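Kinesin-like protein (Caenorhabditis elegans, PDB 5X3E) probably hydrolyses ATP as a kinesin-6 motor, using a P-loop-type motor domain to work along microtubules. Local coordinates at residues V38-L52 with M407-N421. Residues are numbered along the deposited sequence; the frame is centred on the assembly and turned at random.
Sequences VVCRLCPYTGSTPSL and MVICVNPKPDDYDEN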
ATOM      1  N   VAL A  38     -10.628  -1.877 -10.088  1.00 60.11           N
ATOM      2  CA  VAL A  38     -11.072  -0.725  -9.316  1.00 60.65           C
ATOM      3  C   VAL A  38     -12.373  -1.103  -8.628  1.00 59.89           C
ATOM      4  O   VAL A  38     -13.330  -1.529  -9.288  1.00 65.99           O
ATOM      5  CB  VAL A  38     -11.262   0.520 -10.196  1.00 66.45           C
ATOM      6  CG1 VAL A  38     -11.713   1.692  -9.351  1.00 58.93           C
ATOM      7  CG2 VAL A  38      -9.970   0.852 -10.915  1.00 66.38           C
ATOM      8  N   VAL A  39     -12.407  -0.952  -7.305  1.00 65.09           N
ATOM      9  CA  VAL A  39     -13.609  -1.215  -6.527  1.00 56.13           C
ATOM     10  C   VAL A  39     -13.974   0.065  -5.788  1.00 60.79           C
ATOM     11  O   VAL A  39     -13.159   0.979  -5.627  1.00 70.28           O
ATOM     12  CB  VAL A  39     -13.446  -2.387  -5.537  1.00 51.82           C
ATOM     13  CG1 VAL A  39     -12.917  -3.623  -6.251  1.00 51.40           C
ATOM     14  CG2 VAL A  39     -12.551  -1.990  -4.371  1.00 43.79           C
ATOM     15  N   CYS A  40     -15.225   0.130  -5.356  1.00 71.32           N
ATOM     16  CA  CYS A  40     -15.774   1.329  -4.744  1.00 66.58           C
ATOM     17  C   CYS A  40     -16.470   0.953  -3.442  1.00 64.31           C
ATOM     18  O   CYS A  40     -17.118  -0.095  -3.357  1.00 71.89           O
ATOM     19  CB  CYS A  40     -16.740   2.030  -5.709  1.00 69.11           C
ATOM     20  SG  CYS A  40     -17.471   3.547  -5.083  1.00 76.58           S
ATOM     21  N   ARG A  41     -16.324   1.804  -2.426  1.00 57.37           N
ATOM     22  CA  ARG A  41     -16.889   1.543  -1.105  1.00 66.78           C
ATOM     23  C   ARG A  41     -17.639   2.772  -0.617  1.00 70.04           C
ATOM     24  O   ARG A  41     -17.043   3.842  -0.455  1.00 71.18           O
ATOM     25  CB  ARG A  41     -15.814   1.152  -0.090  1.00 53.90           C
ATOM     26  CG  ARG A  41     -16.404   0.880   1.280  1.00 54.01           C
ATOM     27  CD  ARG A  41     -15.348   0.671   2.341  1.00 48.50           C
ATOM     28  NE  ARG A  41     -15.906  -0.033   3.490  1.00 52.69           N
ATOM     29  CZ  ARG A  41     -15.240  -0.283   4.610  1.00 57.44           C
ATOM     30  NH1 ARG A  41     -13.984   0.122   4.738  1.00 63.36           N
ATOM     31  NH2 ARG A  41     -15.830  -0.935   5.602  1.00 52.81           N
ATOM     32  N   LEU A  42     -18.936   2.603  -0.355  1.00 62.40           N
ATOM     33  CA  LEU A  42     -19.754   3.681   0.183  1.00 65.54           C
ATOM     34  C   LEU A  42     -19.637   3.715   1.706  1.00 70.03           C
ATOM     35  O   LEU A  42     -19.707   2.670   2.366  1.00 74.64           O
ATOM     36  CB  LEU A  42     -21.223   3.480  -0.206  1.00 74.78           C
ATOM     37  CG  LEU A  42     -21.624   3.198  -1.659  1.00 71.88           C
ATOM     38  CD1 LEU A  42     -23.123   3.433  -1.850  1.00 76.73           C
ATOM     39  CD2 LEU A  42     -20.814   3.983  -2.659  1.00 67.08           C
ATOM     40  N   CYS A  43     -19.463   4.903   2.261  1.00 67.47           N
ATOM     41  CA  CYS A  43     -19.456   5.022   3.709  1.00 78.04           C
ATOM     42  C   CYS A  43     -20.891   5.152   4.227  1.00 81.17           C
ATOM     43  O   CYS A  43     -21.818   5.408   3.454  1.00 84.54           O
ATOM     44  CB  CYS A  43     -18.625   6.228   4.135  1.00 68.71           C
ATOM     45  SG  CYS A  43     -19.205   7.763   3.434  1.00 87.55           S
ATOM     46  N   PRO A  44     -21.109   4.957   5.530  1.00 76.63           N
ATOM     47  CA  PRO A  44     -22.464   5.128   6.075  1.00 87.60           C
ATOM     48  C   PRO A  44     -23.000   6.538   5.842  1.00 98.06           C
ATOM     49  O   PRO A  44     -22.281   7.529   5.988  1.00106.08           O
ATOM     50  CB  PRO A  44     -22.289   4.823   7.568  1.00 95.16           C
ATOM     51  CG  PRO A  44     -20.801   4.880   7.816  1.00 85.37           C
ATOM     52  CD  PRO A  44     -20.190   4.408   6.543  1.00 73.47           C
ATOM     53  N   TYR A  45     -24.278   6.612   5.462  1.00102.46           N
ATOM     54  CA  TYR A  45     -24.955   7.875   5.167  1.00104.80           C
ATOM     55  C   TYR A  45     -26.388   7.813   5.679  1.00114.45           C
ATOM     56  O   TYR A  45     -27.207   7.057   5.145  1.00119.76           O
ATOM     57  CB  TYR A  45     -24.932   8.181   3.670  1.00103.56           C
ATOM     58  CG  TYR A  45     -25.820   9.341   3.278  1.00112.27           C
ATOM     59  CD1 TYR A  45     -25.608  10.611   3.794  1.00112.14           C
ATOM     60  CD2 TYR A  45     -26.872   9.165   2.388  1.00113.86           C
ATOM     61  CE1 TYR A  45     -26.416  11.669   3.441  1.00112.56           C
ATOM     62  CE2 TYR A  45     -27.685  10.219   2.026  1.00119.13           C
ATOM     63  CZ  TYR A  45     -27.451  11.470   2.554  1.00121.92           C
ATOM     64  OH  TYR A  45     -28.265  12.520   2.196  1.00128.61           O
ATOM     65  N   THR A  46     -26.690   8.603   6.707  1.00119.61           N
ATOM     66  CA  THR A  46     -28.025   8.633   7.309  1.00118.86           C
ATOM     67  C   THR A  46     -28.839   9.821   6.793  1.00123.85           C
ATOM     68  O   THR A  46     -29.272  10.690   7.552  1.00131.61           O
ATOM     69  CB  THR A  46     -27.909   8.673   8.830  1.00125.62           C
ATOM     70  OG1 THR A  46     -27.259   9.888   9.226  1.00130.36           O
ATOM     71  CG2 THR A  46     -27.094   7.491   9.330  1.00121.57           C
ATOM     72  N   GLY A  47     -29.051   9.860   5.474  1.00125.34           N
ATOM     73  CA  GLY A  47     -29.812  10.924   4.858  1.00131.22           C
ATOM     74  C   GLY A  47     -30.842  10.378   3.883  1.00130.43           C
ATOM     75  O   GLY A  47     -30.852   9.191   3.554  1.00136.51           O
ATOM     76  N   SER A  48     -31.726  11.274   3.434  1.00130.75           N
ATOM     77  CA  SER A  48     -32.731  10.923   2.437  1.00133.56           C
ATOM     78  C   SER A  48     -32.345  11.314   1.018  1.00138.88           C
ATOM     79  O   SER A  48     -32.903  10.752   0.069  1.00142.66           O
ATOM     80  CB  SER A  48     -34.073  11.577   2.773  1.00140.00           C
ATOM     81  OG  SER A  48     -33.939  12.985   2.857  1.00147.33           O
ATOM     82  N   THR A  49     -31.424  12.266   0.848  1.00141.85           N
ATOM     83  CA  THR A  49     -31.009  12.739  -0.470  1.00134.39           C
ATOM     84  C   THR A  49     -29.562  12.335  -0.721  1.00126.59           C
ATOM     85  O   THR A  49     -28.634  13.057  -0.335  1.00134.21           O
ATOM     86  CB  THR A  49     -31.176  14.258  -0.588  1.00131.42           C
ATOM     87  OG1 THR A  49     -30.273  14.911   0.314  1.00131.77           O
ATOM     88  CG2 THR A  49     -32.607  14.676  -0.275  1.00132.22           C
ATOM     89  N   PRO A  50     -29.319  11.194  -1.360  1.00120.71           N
ATOM     90  CA  PRO A  50     -27.955  10.770  -1.689  1.00108.95           C
ATOM     91  C   PRO A  50     -27.505  11.264  -3.055  1.00111.48           C
ATOM     92  O   PRO A  50     -28.301  11.432  -3.981  1.00122.62           O
ATOM     93  CB  PRO A  50     -28.071   9.241  -1.671  1.00 99.24           C
ATOM     94  CG  PRO A  50     -29.468   9.000  -2.156  1.00109.10           C
ATOM     95  CD  PRO A  50     -30.312  10.155  -1.681  1.00112.20           C
ATOM     96  N   SER A  51     -26.200  11.512  -3.176  1.00104.59           N
ATOM     97  CA  SER A  51     -25.658  11.919  -4.467  1.00105.31           C
ATOM     98  C   SER A  51     -25.358  10.729  -5.370  1.00111.15           C
ATOM     99  O   SER A  51     -25.147  10.922  -6.573  1.00115.79           O
ATOM    100  CB  SER A  51     -24.391  12.760  -4.280  1.00101.52           C
ATOM    101  OG  SER A  51     -23.375  12.024  -3.623  1.00 95.99           O
ATOM    102  N   LEU A  52     -25.334   9.515  -4.823  1.00112.63           N
ATOM    103  CA  LEU A  52     -25.184   8.311  -5.630  1.00110.35           C
ATOM    104  C   LEU A  52     -25.718   7.112  -4.856  1.00104.24           C
ATOM    105  O   LEU A  52     -25.782   7.117  -3.623  1.00103.61           O
ATOM    106  CB  LEU A  52     -23.726   8.090  -6.071  1.00 97.80           C
ATOM    107  CG  LEU A  52     -22.514   7.847  -5.155  1.00 96.27           C
ATOM    108  CD1 LEU A  52     -22.328   8.946  -4.116  1.00 98.73           C
ATOM    109  CD2 LEU A  52     -22.547   6.474  -4.495  1.00 96.68           C
ATOM    110  N   MET A 407      -7.403  -0.632  -6.924  1.00 51.73           N
ATOM    111  CA  MET A 407      -7.748   0.684  -6.411  1.00 55.42           C
ATOM    112  C   MET A 407      -9.107   0.623  -5.726  1.00 56.52           C
ATOM    113  O   MET A 407     -10.069   0.069  -6.275  1.00 59.48           O
ATOM    114  CB  MET A 407      -7.762   1.728  -7.531  1.00 64.62           C
ATOM    115  CG  MET A 407      -8.151   3.119  -7.056  1.00 80.00           C
ATOM    116  SD  MET A 407      -7.279   4.428  -7.938  1.00 88.57           S
ATOM    117  CE  MET A 407      -7.111   3.670  -9.549  1.00 94.38           C
ATOM    118  N   VAL A 408      -9.171   1.174  -4.521  1.00 51.43           N
ATOM    119  CA  VAL A 408     -10.393   1.234  -3.731  1.00 56.72           C
ATOM    120  C   VAL A 408     -10.854   2.685  -3.715  1.00 64.52           C
ATOM    121  O   VAL A 408     -10.249   3.530  -3.043  1.00 62.99           O
ATOM    122  CB  VAL A 408     -10.177   0.703  -2.309  1.00 46.70           C
ATOM    123  CG1 VAL A 408     -11.462   0.804  -1.513  1.00 46.79           C
ATOM    124  CG2 VAL A 408      -9.671  -0.728  -2.353  1.00 43.31           C
ATOM    125  N   ILE A 409     -11.908   2.982  -4.468  1.00 62.81           N
ATOM    126  CA  ILE A 409     -12.490   4.318  -4.508  1.00 64.88           C
ATOM    127  C   ILE A 409     -13.482   4.437  -3.359  1.00 61.84           C
ATOM    128  O   ILE A 409     -14.538   3.803  -3.371  1.00 71.92           O
ATOM    129  CB  ILE A 409     -13.171   4.599  -5.852  1.00 68.02           C
ATOM    130  CG1 ILE A 409     -12.192   4.384  -7.002  1.00 68.58           C
ATOM    131  CG2 ILE A 409     -13.716   6.018  -5.885  1.00 76.64           C
ATOM    132  CD1 ILE A 409     -11.022   5.318  -6.970  1.00 71.23           C
ATOM    133  N   CYS A 410     -13.143   5.248  -2.364  1.00 58.79           N
ATOM    134  CA  CYS A 410     -14.053   5.547  -1.267  1.00 57.48           C
ATOM    135  C   CYS A 410     -14.851   6.798  -1.617  1.00 74.03           C
ATOM    136  O   CYS A 410     -14.269   7.826  -1.981  1.00 83.68           O
ATOM    137  CB  CYS A 410     -13.270   5.755   0.031  1.00 59.44           C
ATOM    138  SG  CYS A 410     -12.357   4.284   0.584  1.00 80.25           S
ATOM    139  N   VAL A 411     -16.174   6.724  -1.494  1.00 74.07           N
ATOM    140  CA  VAL A 411     -17.038   7.850  -1.840  1.00 76.35           C
ATOM    141  C   VAL A 411     -18.090   8.035  -0.755  1.00 74.83           C
ATOM    142  O   VAL A 411     -18.574   7.062  -0.168  1.00 85.90           O
ATOM    143  CB  VAL A 411     -17.712   7.675  -3.217  1.00 77.16           C
ATOM    144  CG1 VAL A 411     -16.692   7.786  -4.345  1.00 70.38           C
ATOM    145  CG2 VAL A 411     -18.431   6.360  -3.284  1.00 71.02           C
ATOM    146  N   ASN A 412     -18.439   9.295  -0.485  1.00 75.37           N
ATOM    147  CA  ASN A 412     -19.482   9.611   0.474  1.00 80.43           C
ATOM    148  C   ASN A 412     -20.785   9.886  -0.257  1.00 91.53           C
ATOM    149  O   ASN A 412     -20.818  10.761  -1.136  1.00 90.08           O
ATOM    150  CB  ASN A 412     -19.086  10.815   1.322  1.00 83.66           C
ATOM    151  CG  ASN A 412     -19.949  10.963   2.569  1.00 87.96           C
ATOM    152  OD1 ASN A 412     -21.168  10.801   2.520  1.00 88.69           O
ATOM    153  ND2 ASN A 412     -19.311  11.249   3.697  1.00 86.96           N
ATOM    154  N   PRO A 413     -21.867   9.165   0.058  1.00 91.91           N
ATOM    155  CA  PRO A 413     -23.148   9.404  -0.629  1.00 84.82           C
ATOM    156  C   PRO A 413     -23.806  10.725  -0.270  1.00 94.96           C
ATOM    157  O   PRO A 413     -24.845  11.051  -0.861  1.00112.26           O
ATOM    158  CB  PRO A 413     -24.021   8.222  -0.173  1.00 80.26           C
ATOM    159  CG  PRO A 413     -23.066   7.222   0.420  1.00 93.11           C
ATOM    160  CD  PRO A 413     -21.946   8.029   0.989  1.00 91.95           C
ATOM    161  N   LYS A 414     -23.258  11.479   0.678  1.00 96.08           N
ATOM    162  CA  LYS A 414     -23.860  12.749   1.059  1.00100.09           C
ATOM    163  C   LYS A 414     -23.927  13.676  -0.155  1.00 95.11           C
ATOM    164  O   LYS A 414     -22.980  13.724  -0.949  1.00 93.62           O
ATOM    165  CB  LYS A 414     -23.064  13.395   2.196  1.00104.09           C
ATOM    166  CG  LYS A 414     -23.943  14.032   3.267  1.00131.17           C
ATOM    167  CD  LYS A 414     -23.168  14.421   4.517  1.00136.71           C
ATOM    168  CE  LYS A 414     -24.109  14.993   5.576  1.00129.88           C
ATOM    169  NZ  LYS A 414     -23.404  15.338   6.841  1.00127.73           N
ATOM    170  N   PRO A 415     -25.024  14.421  -0.333  1.00 98.61           N
ATOM    171  CA  PRO A 415     -25.133  15.292  -1.516  1.00108.56           C
ATOM    172  C   PRO A 415     -24.098  16.398  -1.547  1.00111.27           C
ATOM    173  O   PRO A 415     -23.888  17.000  -2.606  1.00111.99           O
ATOM    174  CB  PRO A 415     -26.553  15.860  -1.399  1.00105.51           C
ATOM    175  CG  PRO A 415     -26.800  15.885   0.066  1.00106.84           C
ATOM    176  CD  PRO A 415     -26.141  14.638   0.602  1.00101.90           C
ATOM    177  N   ASP A 416     -23.461  16.694  -0.414  1.00111.83           N
ATOM    178  CA  ASP A 416     -22.412  17.705  -0.390  1.00117.34           C
ATOM    179  C   ASP A 416     -21.219  17.285  -1.241  1.00114.79           C
ATOM    180  O   ASP A 416     -20.600  18.120  -1.911  1.00122.20           O
ATOM    181  CB  ASP A 416     -21.978  17.956   1.051  1.00119.83           C
ATOM    182  CG  ASP A 416     -23.044  18.649   1.858  1.00127.01           C
ATOM    183  OD1 ASP A 416     -23.980  19.204   1.244  1.00145.15           O
ATOM    184  OD2 ASP A 416     -22.962  18.611   3.102  1.00125.20           O
ATOM    185  N   ASP A 417     -20.880  15.994  -1.228  1.00107.60           N
ATOM    186  CA  ASP A 417     -19.734  15.471  -1.960  1.00110.21           C
ATOM    187  C   ASP A 417     -20.074  15.059  -3.387  1.00110.73           C
ATOM    188  O   ASP A 417     -19.365  14.225  -3.960  1.00106.47           O
ATOM    189  CB  ASP A 417     -19.126  14.276  -1.218  1.00 96.70           C
ATOM    190  CG  ASP A 417     -18.353  14.680   0.021  1.00 96.05           C
ATOM    191  OD1 ASP A 417     -18.388  15.875   0.390  1.00 97.97           O
ATOM    192  OD2 ASP A 417     -17.713  13.793   0.631  1.00 84.34           O
ATOM    193  N   TYR A 418     -21.124  15.630  -3.978  1.00111.83           N
ATOM    194  CA  TYR A 418     -21.575  15.187  -5.295  1.00108.08           C
ATOM    195  C   TYR A 418     -20.498  15.398  -6.355  1.00108.01           C
ATOM    196  O   TYR A 418     -20.067  14.448  -7.019  1.00104.90           O
ATOM    197  CB  TYR A 418     -22.855  15.926  -5.689  1.00117.93           C
ATOM    198  CG  TYR A 418     -23.316  15.612  -7.095  1.00121.07           C
ATOM    199  CD1 TYR A 418     -24.164  14.544  -7.345  1.00118.76           C
ATOM    200  CD2 TYR A 418     -22.884  16.373  -8.178  1.00120.70           C
ATOM    201  CE1 TYR A 418     -24.583  14.251  -8.624  1.00118.21           C
ATOM    202  CE2 TYR A 418     -23.292  16.082  -9.466  1.00120.51           C
ATOM    203  CZ  TYR A 418     -24.141  15.021  -9.685  1.00120.74           C
ATOM    204  OH  TYR A 418     -24.549  14.734 -10.967  1.00118.91           O
ATOM    205  N   ASP A 419     -20.066  16.649  -6.542  1.00112.74           N
ATOM    206  CA  ASP A 419     -19.111  16.954  -7.603  1.00111.52           C
ATOM    207  C   ASP A 419     -17.784  16.238  -7.393  1.00117.51           C
ATOM    208  O   ASP A 419     -17.134  15.833  -8.364  1.00114.11           O
ATOM    209  CB  ASP A 419     -18.900  18.466  -7.695  1.00117.87           C
ATOM    210  CG  ASP A 419     -20.121  19.191  -8.229  1.00131.55           C
ATOM    211  OD1 ASP A 419     -20.784  18.643  -9.133  1.00136.21           O
ATOM    212  OD2 ASP A 419     -20.424  20.300  -7.742  1.00136.73           O
ATOM    213  N   GLU A 420     -17.366  16.065  -6.137  1.00119.36           N
ATOM    214  CA  GLU A 420     -16.112  15.370  -5.875  1.00106.79           C
ATOM    215  C   GLU A 420     -16.231  13.872  -6.123  1.00108.92           C
ATOM    216  O   GLU A 420     -15.232  13.219  -6.445  1.00118.45           O
ATOM    217  CB  GLU A 420     -15.651  15.645  -4.446  1.00106.06           C
ATOM    218  CG  GLU A 420     -15.082  17.041  -4.242  1.00115.88           C
ATOM    219  CD  GLU A 420     -13.838  17.287  -5.079  1.00123.65           C
ATOM    220  OE1 GLU A 420     -13.040  16.339  -5.253  1.00119.80           O
ATOM    221  OE2 GLU A 420     -13.659  18.426  -5.565  1.00126.28           O
ATOM    222  N   ASN A 421     -17.434  13.310  -5.982  1.00108.69           N
ATOM    223  CA  ASN A 421     -17.625  11.908  -6.339  1.00 96.72           C
ATOM    224  C   ASN A 421     -17.585  11.713  -7.849  1.00101.18           C
ATOM    225  O   ASN A 421     -17.231  10.629  -8.324  1.00101.27           O
ATOM    226  CB  ASN A 421     -18.944  11.388  -5.767  1.00 82.73           C
ATOM    227  CG  ASN A 421     -18.943  11.336  -4.245  1.00 85.09           C
ATOM    228  OD1 ASN A 421     -17.889  11.313  -3.608  1.00 78.60           O
ATOM    229  ND2 ASN A 421     -20.133  11.315  -3.657  1.00 96.34           N
TER
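Tyr45 lays one ring face over the backbone of Lys414: CA of Lys414 is 4.1 Å from the ring centroid and 28° off its normal, which meets the criteria for a CH-pi contact. The ring reaches this position with CG anti to the backbone N (chi1 170°), while CB and CG of Tyr45 slide past the Pro413 ring in the opposite direction. Its OH makes a weak hydrogen bond to Thr49 O, and Pro415 CD packs against both oxygens. Beyond the loop the chain returns to 407-421, where Ser51 N donates to Pro413 O over 2.7 Å, nearly straight at 167°. Asn421 ND2 donates to Asn412 O at 2.7 Å, tying the helix start to the turn; Asn412 OD1 accepts from Lys414 N, an Asx turn. Upstream, strands 38-42 and 407-411 pair in parallel. Ile409 pairs with Cys40, and its N and O bond to the residues flanking Cys40: N to Val39 O and O to Arg41 N (2.8 Å). On the face with Val38 and Ile409, Val411 CG2 meets Leu42 CD2 at 3.4 Å and Cys40 SG at 3.5 Å. This pairing belongs to the central sheet of the motor domain, with strand 86-87 beyond 37-42 and strand 114-119 beyond 404-411; Ile60 of strand 59-62 packs on Cys40 and Leu42, and on the face with Val39, Arg41 NH1 bonds to Thr129 OG1 of helix 126-130, which Cys410 also touches.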